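Local coordinates for phospho-2-dehydro-3-deoxyheptonate aldolase (Francisella tularensis, PDB 3TQK), which probably catalyses the stereospecific condensation of phosphoenolpyruvate with D-erythrose 4-phosphate to DAHP, the first step of chorismate biosynthesis, at residues A65-A70 with R124-D129; I84-R89 with K332-L337; K118-A123 with Q148-L153; D129-N132 with P136-T139. One frame throughout, in Å; residues are numbered along the deposited sequence.

Interactions 1, 3 and 4 all use helix 116-132. It packs on helix 63-80 in interaction 1, on the loop before strand 156-159 in interaction 3, and on strand 137-140 in interaction 4; D129 belongs to both 1 and 4, whose centres lie about 7 Å apart. Interaction 2 adds helix 327-344, which reaches strand 84-89, a barrel neighbour of strand 137-140. M88 N to P136 O and M88 O to A138 N, both 2.8 Å, join interactions 2 and 4. Manganese is held by C58, H266, E299 and D322; the side chain of A66 in interaction 1 is about 12 Å from that of C58, whereas interactions 2, 3 and 4 lie away from the metal sites.

Interaction 1 (A65-A70 with R124-D129); sequences AAIEYA and RNLLSD
Where A66 and I67 face L126 and D129, the shortest backbone bond of the two segments lies inside one helix, from S128 N to R124 O at 2.8 Å; A66 O and D129 N are likewise engaged in the backbone ladders of their own helices, with A70 N and N125 O. The side-chain contacts between the helices are made by carbon atoms. L126 and I67 supply most of the surface in about equal shares. With CG anti to its backbone N (chi1 179°), L126 extends its isobutyl group across to helix 63-80 and spreads its two methyls over A66. CD1 stands 4.0 Å from A66 CB, and CD2 is almost equally close, so the small alanine methyl sits against the fork of the leucine. CD1 also meets the far end of I67, 4.1 Å from I67 CD1, as the two longer side chains slide past each other in opposite directions. I67 CD1 then continues to the next turn and touches D129 CB at 3.7 Å. D129 thus contributes its methylene to this edge, and I67 and D129 are both partly exposed, while A66 and L126 are buried. The axes of the two short segments approach to 10.8 Å and run in nearly the same direction, crossing at -18°, a spacing bridged by the long side chains rather than by close backbones. On another side of helix 116-132, R124 NE bonds I23 O, and Y69 OH of helix 63-80 bonds S300 OG. Here they are neighbouring outer helices of the (beta/alpha)8 or TIM barrel, helix 63-80 leading into strand 84-89 and helix 116-132 into strand 137-140.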
# COMPACT_ATOMS: atom_id res chain seq x y z
N ALA A 65 13.10 -16.43 22.86
CA ALA A 65 12.85 -15.31 23.77
C ALA A 65 11.36 -14.95 23.77
O ALA A 65 10.80 -14.63 24.81
CB ALA A 65 13.70 -14.10 23.39
N ALA A 66 10.71 -15.05 22.62
CA ALA A 66 9.27 -14.83 22.51
C ALA A 66 8.46 -15.81 23.37
O ALA A 66 7.49 -15.43 24.03
CB ALA A 66 8.84 -14.90 21.05
N ILE A 67 8.84 -17.08 23.35
CA ILE A 67 8.20 -18.08 24.20
C ILE A 67 8.38 -17.73 25.69
O ILE A 67 7.41 -17.72 26.45
CB ILE A 67 8.74 -19.51 23.92
CG1 ILE A 67 8.26 -20.01 22.54
CG2 ILE A 67 8.33 -20.49 25.03
CD1 ILE A 67 6.79 -20.33 22.46
N GLU A 68 9.61 -17.42 26.10
CA GLU A 68 9.81 -17.02 27.50
C GLU A 68 8.97 -15.81 27.89
O GLU A 68 8.37 -15.81 28.96
CB GLU A 68 11.28 -16.74 27.81
CG GLU A 68 11.55 -16.56 29.30
CD GLU A 68 13.00 -16.26 29.61
OE1 GLU A 68 13.25 -15.51 30.57
OE2 GLU A 68 13.88 -16.77 28.89
N TYR A 69 8.91 -14.80 27.03
CA TYR A 69 8.05 -13.63 27.25
C TYR A 69 6.60 -14.06 27.42
O TYR A 69 5.90 -13.59 28.33
CB TYR A 69 8.16 -12.63 26.09
CG TYR A 69 7.35 -11.36 26.29
CD1 TYR A 69 6.05 -11.27 25.83
CD2 TYR A 69 7.88 -10.27 26.96
CE1 TYR A 69 5.30 -10.13 26.01
CE2 TYR A 69 7.14 -9.12 27.15
CZ TYR A 69 5.85 -9.06 26.68
OH TYR A 69 5.09 -7.93 26.87
N ALA A 70 6.15 -14.95 26.54
CA ALA A 70 4.76 -15.40 26.52
C ALA A 70 4.38 -16.09 27.81
O ALA A 70 3.27 -15.90 28.31
CB ALA A 70 4.52 -16.32 25.36
N ARG A 124 4.95 -19.36 11.70
CA ARG A 124 3.78 -20.17 11.94
C ARG A 124 4.00 -21.02 13.19
O ARG A 124 3.09 -21.11 14.02
CB ARG A 124 3.46 -21.07 10.76
CG ARG A 124 2.14 -21.82 10.95
CD ARG A 124 1.87 -22.84 9.87
NE ARG A 124 0.79 -23.71 10.29
CZ ARG A 124 -0.49 -23.37 10.29
NH1 ARG A 124 -0.87 -22.17 9.85
NH2 ARG A 124 -1.39 -24.22 10.73
N ASN A 125 5.17 -21.63 13.31
CA ASN A 125 5.45 -22.51 14.45
C ASN A 125 5.41 -21.74 15.77
O ASN A 125 4.96 -22.26 16.78
CB ASN A 125 6.77 -23.28 14.30
CG ASN A 125 6.72 -24.69 14.92
OD1 ASN A 125 6.02 -24.91 15.89
ND2 ASN A 125 7.44 -25.64 14.33
N LEU A 126 5.87 -20.49 15.75
CA LEU A 126 5.78 -19.64 16.93
C LEU A 126 4.31 -19.38 17.31
O LEU A 126 3.90 -19.53 18.47
CB LEU A 126 6.51 -18.31 16.71
CG LEU A 126 6.47 -17.31 17.86
CD1 LEU A 126 6.97 -17.94 19.17
CD2 LEU A 126 7.29 -16.09 17.49
N LEU A 127 3.52 -18.99 16.32
CA LEU A 127 2.10 -18.73 16.54
C LEU A 127 1.37 -19.98 16.99
O LEU A 127 0.49 -19.90 17.86
CB LEU A 127 1.47 -18.18 15.27
CG LEU A 127 1.86 -16.75 14.95
CD1 LEU A 127 1.47 -16.47 13.51
CD2 LEU A 127 1.21 -15.73 15.92
N SER A 128 1.73 -21.14 16.44
CA SER A 128 1.15 -22.40 16.91
C SER A 128 1.45 -22.58 18.40
O SER A 128 0.53 -22.83 19.17
CB SER A 128 1.68 -23.58 16.10
OG SER A 128 1.10 -24.80 16.53
N ASP A 129 2.71 -22.43 18.79
CA ASP A 129 3.14 -22.58 20.18
C ASP A 129 2.43 -21.63 21.16
O ASP A 129 1.97 -22.05 22.21
CB ASP A 129 4.67 -22.42 20.32
CG ASP A 129 5.44 -23.55 19.64
OD1 ASP A 129 4.81 -24.53 19.23
OD2 ASP A 129 6.68 -23.45 19.49

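Interaction 2 (I84-R89 with K332-L337); sequences ILIIMR and KMLEML
I84 turns CG1 beside its backbone N and anti to the carbonyl carbon (chi1 -86°), and its extended second torsion (174°) carries CD1 out to helix 327-344. L334, with CG likewise anti to the carbonyl carbon, extends back from the helix to meet it. I84 CD1 settles between successive turns, 3.6 Å from L334 O and 3.7 Å from L337 CB, with L334 CD2 at 4.1 Å. The side chains of I84 and L337 cross at about a right angle. Two residues along the strand, I86 CD1 meets the other methyl of the same leucine, L334 CD1, at 4.2 Å; the two branches of L334 thus serve two isoleucines on one strand. In the TIM barrel this is packing of the last outer helix against the outside of the second strand, joining parts of the chain 243 residues apart. The strand and helix segments run at 147° to each other. All four touching residues are buried: V53 lies against both I84 and L337, and F80 of helix 63-80 against L334. At the C-terminal end of the strand R89 NH2 bonds the backbone O of the manganese ligand C58, and R89 NE bonds P57 O.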
# COMPACT_ATOMS: atom_id res chain seq x y z
N ILE A 84 -9.51 -7.07 31.58
CA ILE A 84 -8.62 -6.86 30.45
C ILE A 84 -8.56 -8.10 29.58
O ILE A 84 -8.48 -9.21 30.11
CB ILE A 84 -7.20 -6.58 31.00
CG1 ILE A 84 -7.01 -5.11 31.31
CG2 ILE A 84 -6.14 -6.98 30.02
CD1 ILE A 84 -5.66 -4.87 32.00
N LEU A 85 -8.60 -7.93 28.27
CA LEU A 85 -8.29 -9.03 27.34
C LEU A 85 -6.87 -8.81 26.82
O LEU A 85 -6.61 -7.84 26.12
CB LEU A 85 -9.28 -9.08 26.18
CG LEU A 85 -9.05 -10.19 25.15
CD1 LEU A 85 -9.17 -11.59 25.78
CD2 LEU A 85 -10.01 -10.06 23.97
N ILE A 86 -5.96 -9.72 27.20
CA ILE A 86 -4.56 -9.63 26.80
C ILE A 86 -4.37 -10.42 25.53
O ILE A 86 -4.76 -11.59 25.44
CB ILE A 86 -3.61 -10.17 27.89
CG1 ILE A 86 -3.60 -9.23 29.10
CG2 ILE A 86 -2.20 -10.29 27.34
CD1 ILE A 86 -3.00 -9.82 30.33
N ILE A 87 -3.80 -9.74 24.53
CA ILE A 87 -3.48 -10.34 23.25
C ILE A 87 -2.01 -10.10 23.00
O ILE A 87 -1.55 -8.96 23.06
CB ILE A 87 -4.27 -9.71 22.09
CG1 ILE A 87 -5.78 -9.87 22.33
CG2 ILE A 87 -3.85 -10.35 20.76
CD1 ILE A 87 -6.63 -9.22 21.28
N MSE A 88 -1.26 -11.15 22.74
CA MSE A 88 0.17 -10.97 22.55
C MSE A 88 0.54 -10.52 21.15
O MSE A 88 0.11 -11.10 20.16
CB MSE A 88 0.98 -12.21 22.82
CG MSE A 88 2.45 -11.90 22.50
SE MSE A 88 3.55 -13.06 23.36
CE MSE A 88 5.28 -12.76 22.47
N ARG A 89 1.39 -9.51 21.12
CA ARG A 89 1.87 -8.90 19.90
C ARG A 89 2.98 -9.78 19.31
O ARG A 89 4.03 -9.98 19.93
CB ARG A 89 2.39 -7.51 20.24
CG ARG A 89 2.83 -6.65 19.11
CD ARG A 89 3.63 -5.45 19.64
NE ARG A 89 4.41 -4.91 18.54
CZ ARG A 89 3.97 -3.99 17.68
NH1 ARG A 89 2.77 -3.45 17.82
NH2 ARG A 89 4.75 -3.60 16.68
N LYS A 332 2.84 -3.05 35.71
CA LYS A 332 2.29 -1.81 36.28
C LYS A 332 1.23 -1.22 35.37
O LYS A 332 0.23 -0.68 35.83
CB LYS A 332 3.38 -0.76 36.54
CG LYS A 332 3.90 -0.74 37.97
CD LYS A 332 5.14 -1.62 38.16
CE LYS A 332 6.44 -0.80 38.05
NZ LYS A 332 6.84 -0.21 39.37
N MSE A 333 1.49 -1.29 34.07
CA MSE A 333 0.58 -0.74 33.09
C MSE A 333 -0.73 -1.54 33.07
O MSE A 333 -1.80 -0.96 32.96
CB MSE A 333 1.26 -0.70 31.72
CG MSE A 333 2.41 0.29 31.69
SE MSE A 333 3.54 0.18 30.12
CE MSE A 333 2.48 1.32 28.94
N LEU A 334 -0.64 -2.86 33.21
CA LEU A 334 -1.83 -3.70 33.31
C LEU A 334 -2.62 -3.33 34.58
O LEU A 334 -3.84 -3.18 34.54
CB LEU A 334 -1.48 -5.18 33.28
CG LEU A 334 -0.85 -5.73 31.99
CD1 LEU A 334 -0.32 -7.14 32.22
CD2 LEU A 334 -1.82 -5.72 30.82
N GLU A 335 -1.92 -3.17 35.70
CA GLU A 335 -2.55 -2.72 36.95
C GLU A 335 -3.33 -1.43 36.70
O GLU A 335 -4.49 -1.31 37.10
CB GLU A 335 -1.51 -2.51 38.06
CG GLU A 335 -0.90 -3.80 38.64
CD GLU A 335 0.31 -3.54 39.55
OE1 GLU A 335 0.50 -2.39 40.00
OE2 GLU A 335 1.08 -4.50 39.81
N MSE A 336 -2.69 -0.46 36.04
CA MSE A 336 -3.33 0.82 35.75
C MSE A 336 -4.59 0.66 34.91
O MSE A 336 -5.58 1.32 35.17
CB MSE A 336 -2.37 1.75 35.02
CG MSE A 336 -1.25 2.29 35.88
SE MSE A 336 0.17 2.99 34.77
CE MSE A 336 -0.73 4.59 34.11
N LEU A 337 -4.52 -0.20 33.90
CA LEU A 337 -5.66 -0.43 33.00
C LEU A 337 -6.82 -1.13 33.71
O LEU A 337 -7.99 -0.79 33.49
CB LEU A 337 -5.24 -1.21 31.76
CG LEU A 337 -4.51 -0.37 30.72
CD1 LEU A 337 -3.66 -1.23 29.83
CD2 LEU A 337 -5.50 0.44 29.88

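Interaction 3 (K118-A123 with Q148-L153); sequences KGLRLA and QYFAEL
The Y149 ring carries L120 on one face: CD1 stands 3.8 Å above the ring plane, over its centre, and the line from the ring centroid to this methyl is 11° off the normal, a well-centred CH-pi contact. The second methyl, CD2, lies over the inner part of the ring, 4.0 Å from Y149 CG, so both branches of the leucine lie along the tyrosine from its root to its phenol carbon, CZ. This is packing within the TIM barrel, between the outer helix 116-132 and the connection from strand 137-140 to strand 156-159. Y149 and F150 both point CB toward the helix, and Y149 has CG anti to its carbonyl carbon (chi1 -68°); its side chain and that of L120 meet at a slant. L120 points CB toward the loop, and this carbon also approaches the ring, 4.1 Å from Y149 CD2. L120, Y149 and F150 are all buried. The hydroxyl of Y149 is bonded to I14 O, an anchor at the far end of the ring that should limit its movement across the leucine. A16 and L19 of helix 16-22 also pack on the tyrosine, so Y149 is shared between that N-terminal helix and helix 116-132. One turn farther along helix 116-132, R124 binds Y149 O through NH1 and forms a salt bridge with E152 through NH2, adding a polar attachment of the loop to the apolar one. The F150 ring meets the same leucine obliquely and more loosely, with L120 CD2 4.5 Å from F150 CE1.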
# COMPACT_ATOMS: atom_id res chain seq x y z
N LYS A 118 12.13 -20.37 5.59
CA LYS A 118 12.44 -20.63 7.00
C LYS A 118 11.67 -19.66 7.91
O LYS A 118 11.08 -20.06 8.91
CB LYS A 118 13.94 -20.50 7.25
CG LYS A 118 14.37 -20.90 8.65
CD LYS A 118 15.89 -21.04 8.72
CE LYS A 118 16.37 -20.94 10.15
NZ LYS A 118 17.84 -21.14 10.25
N GLY A 119 11.68 -18.39 7.53
CA GLY A 119 10.96 -17.36 8.24
C GLY A 119 9.51 -17.70 8.40
O GLY A 119 8.97 -17.65 9.52
N LEU A 120 8.86 -18.06 7.30
CA LEU A 120 7.44 -18.35 7.33
C LEU A 120 7.18 -19.56 8.19
O LEU A 120 6.22 -19.58 8.95
CB LEU A 120 6.87 -18.58 5.92
CG LEU A 120 6.66 -17.31 5.10
CD1 LEU A 120 6.50 -17.62 3.59
CD2 LEU A 120 5.46 -16.55 5.65
N ARG A 121 8.05 -20.55 8.10
CA ARG A 121 7.92 -21.78 8.86
C ARG A 121 8.04 -21.53 10.35
O ARG A 121 7.21 -22.00 11.13
CB ARG A 121 8.97 -22.79 8.42
CG ARG A 121 8.82 -24.15 9.06
CD ARG A 121 9.92 -25.08 8.56
NE ARG A 121 9.70 -25.46 7.17
CZ ARG A 121 8.85 -26.40 6.76
NH1 ARG A 121 8.11 -27.09 7.63
NH2 ARG A 121 8.73 -26.66 5.47
N LEU A 122 9.06 -20.79 10.76
CA LEU A 122 9.24 -20.48 12.18
C LEU A 122 8.17 -19.51 12.72
O LEU A 122 7.79 -19.57 13.89
CB LEU A 122 10.65 -19.96 12.43
CG LEU A 122 11.79 -20.95 12.10
CD1 LEU A 122 13.15 -20.37 12.50
CD2 LEU A 122 11.58 -22.31 12.77
N ALA A 123 7.66 -18.64 11.85
CA ALA A 123 6.61 -17.69 12.24
C ALA A 123 5.35 -18.46 12.59
O ALA A 123 4.75 -18.25 13.65
CB ALA A 123 6.34 -16.67 11.13
N GLN A 148 -1.89 -16.46 4.34
CA GLN A 148 -2.33 -17.85 4.18
C GLN A 148 -1.52 -18.81 5.05
O GLN A 148 -2.00 -19.89 5.38
CB GLN A 148 -2.21 -18.28 2.71
CG GLN A 148 -3.23 -17.60 1.79
CD GLN A 148 -4.67 -18.11 1.97
OE1 GLN A 148 -5.00 -18.82 2.93
NE2 GLN A 148 -5.53 -17.75 1.02
N TYR A 149 -0.32 -18.39 5.46
CA TYR A 149 0.53 -19.21 6.29
C TYR A 149 0.15 -19.24 7.76
O TYR A 149 0.60 -20.13 8.49
CB TYR A 149 1.99 -18.77 6.14
CG TYR A 149 2.54 -19.07 4.77
CD1 TYR A 149 2.25 -18.24 3.69
CD2 TYR A 149 3.31 -20.20 4.54
CE1 TYR A 149 2.73 -18.52 2.42
CE2 TYR A 149 3.81 -20.49 3.26
CZ TYR A 149 3.51 -19.65 2.22
OH TYR A 149 3.99 -19.92 0.97
N PHE A 150 -0.66 -18.29 8.23
CA PHE A 150 -1.01 -18.26 9.66
C PHE A 150 -2.26 -17.48 10.09
O PHE A 150 -2.48 -17.30 11.29
CB PHE A 150 0.20 -17.75 10.47
CG PHE A 150 0.81 -16.48 9.94
CD1 PHE A 150 2.07 -16.49 9.36
CD2 PHE A 150 0.14 -15.28 10.01
CE1 PHE A 150 2.64 -15.33 8.87
CE2 PHE A 150 0.72 -14.12 9.52
CZ PHE A 150 1.97 -14.16 8.95
N ALA A 151 -3.09 -17.05 9.15
CA ALA A 151 -4.23 -16.16 9.50
C ALA A 151 -5.25 -16.80 10.45
O ALA A 151 -5.96 -16.08 11.16
CB ALA A 151 -4.93 -15.67 8.23
N GLU A 152 -5.33 -18.13 10.45
CA GLU A 152 -6.24 -18.87 11.33
C GLU A 152 -5.69 -19.03 12.75
O GLU A 152 -6.36 -19.58 13.62
CB GLU A 152 -6.59 -20.25 10.71
CG GLU A 152 -5.65 -21.46 11.07
CD GLU A 152 -4.35 -21.53 10.25
OE1 GLU A 152 -3.83 -20.48 9.82
OE2 GLU A 152 -3.84 -22.65 10.05
N LEU A 153 -4.47 -18.55 13.00
CA LEU A 153 -3.88 -18.51 14.34
C LEU A 153 -3.94 -17.09 14.94
O LEU A 153 -3.54 -16.87 16.08
CB LEU A 153 -2.43 -18.98 14.28
CG LEU A 153 -2.23 -20.45 13.95
CD1 LEU A 153 -0.80 -20.71 13.47
CD2 LEU A 153 -2.57 -21.33 15.15

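Interaction 4 (D129-N132 with P136-T139); sequences DLTN and PCAT
L130 and T131 meet C137 through apolar and sulfur contacts gathered on one atom. C137 SG lies 3.6 Å from L130 CB and 3.9 Å from L130 CD1, so the sulfur rests alongside the leucine, near both its root and one methyl tip. T131 adds its methyl, with CG2 4.0 Å from the same sulfur. C137 reaches this place with SG anti to its carbonyl carbon, beside the backbone N (chi1 -68°), and its CB points toward the helix; L130 does the same from the other side. All three touching residues are buried.

The main polar group beside the sulfur is T131 OG1. The first torsion of 54° sets it between the backbone N and the carbonyl carbon, so the hydroxyl folds back on its own helix, within bonding distance of both L127 O and S128 O, which share or alternate for its hydrogen; S29 OG is also bonded to it. This use of OG1 fixes the rotation of the side chain and presents the methyl, rather than the hydroxyl, to the sulfur. T131 O is bonded in turn by T32 OG1.

The backbone provides the remaining framework: C137 pairs with T155 and T139 with A158, placing strand 137-140 within the parallel barrel sheet.

The two segments are separated by just three residues, and the contact is that of a helix of the TIM barrel's outer layer packed on the strand that follows it; helix 27-45 reaches P136 through S36, and strands 84-89 and 156-159 flank strand 137-140.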
# COMPACT_ATOMS: atom_id res chain seq x y z
N ASP A 129 2.71 -22.43 18.79
CA ASP A 129 3.14 -22.58 20.18
C ASP A 129 2.43 -21.63 21.16
O ASP A 129 1.97 -22.05 22.21
CB ASP A 129 4.67 -22.42 20.32
CG ASP A 129 5.44 -23.55 19.64
OD1 ASP A 129 4.81 -24.53 19.23
OD2 ASP A 129 6.68 -23.45 19.49
N LEU A 130 2.36 -20.35 20.80
CA LEU A 130 1.75 -19.34 21.66
C LEU A 130 0.25 -19.58 21.89
O LEU A 130 -0.22 -19.57 23.03
CB LEU A 130 1.98 -17.95 21.09
CG LEU A 130 3.44 -17.48 21.06
CD1 LEU A 130 3.56 -16.20 20.24
CD2 LEU A 130 3.96 -17.28 22.45
N THR A 131 -0.49 -19.80 20.80
CA THR A 131 -1.92 -20.07 20.89
C THR A 131 -2.19 -21.40 21.59
O THR A 131 -3.20 -21.54 22.29
CB THR A 131 -2.58 -20.11 19.52
OG1 THR A 131 -1.89 -21.04 18.68
CG2 THR A 131 -2.61 -18.71 18.88
N ASN A 132 -1.28 -22.36 21.40
CA ASN A 132 -1.38 -23.64 22.10
C ASN A 132 -1.17 -23.50 23.61
O ASN A 132 -1.64 -24.34 24.38
CB ASN A 132 -0.40 -24.65 21.51
CG ASN A 132 -0.69 -26.06 21.97
OD1 ASN A 132 0.17 -26.72 22.52
ND2 ASN A 132 -1.93 -26.51 21.76
N PRO A 136 -4.00 -15.57 23.02
CA PRO A 136 -4.36 -14.98 21.74
C PRO A 136 -3.22 -14.15 21.20
O PRO A 136 -2.49 -13.52 21.98
CB PRO A 136 -5.54 -14.07 22.06
CG PRO A 136 -5.88 -14.29 23.49
CD PRO A 136 -4.76 -15.00 24.15
N CYS A 137 -3.10 -14.11 19.87
CA CYS A 137 -2.01 -13.42 19.19
C CYS A 137 -2.46 -12.38 18.17
O CYS A 137 -3.48 -12.56 17.50
CB CYS A 137 -1.15 -14.46 18.47
SG CYS A 137 -0.26 -15.52 19.57
N ALA A 138 -1.65 -11.32 18.04
CA ALA A 138 -1.83 -10.22 17.10
C ALA A 138 -0.65 -10.14 16.12
O ALA A 138 0.49 -10.38 16.51
CB ALA A 138 -1.93 -8.90 17.87
N THR A 139 -0.91 -9.78 14.87
CA THR A 139 0.18 -9.52 13.92
C THR A 139 -0.26 -8.49 12.90
O THR A 139 -1.44 -8.17 12.83
CB THR A 139 0.63 -10.80 13.23
OG1 THR A 139 1.97 -10.63 12.74
CG2 THR A 139 -0.30 -11.15 12.09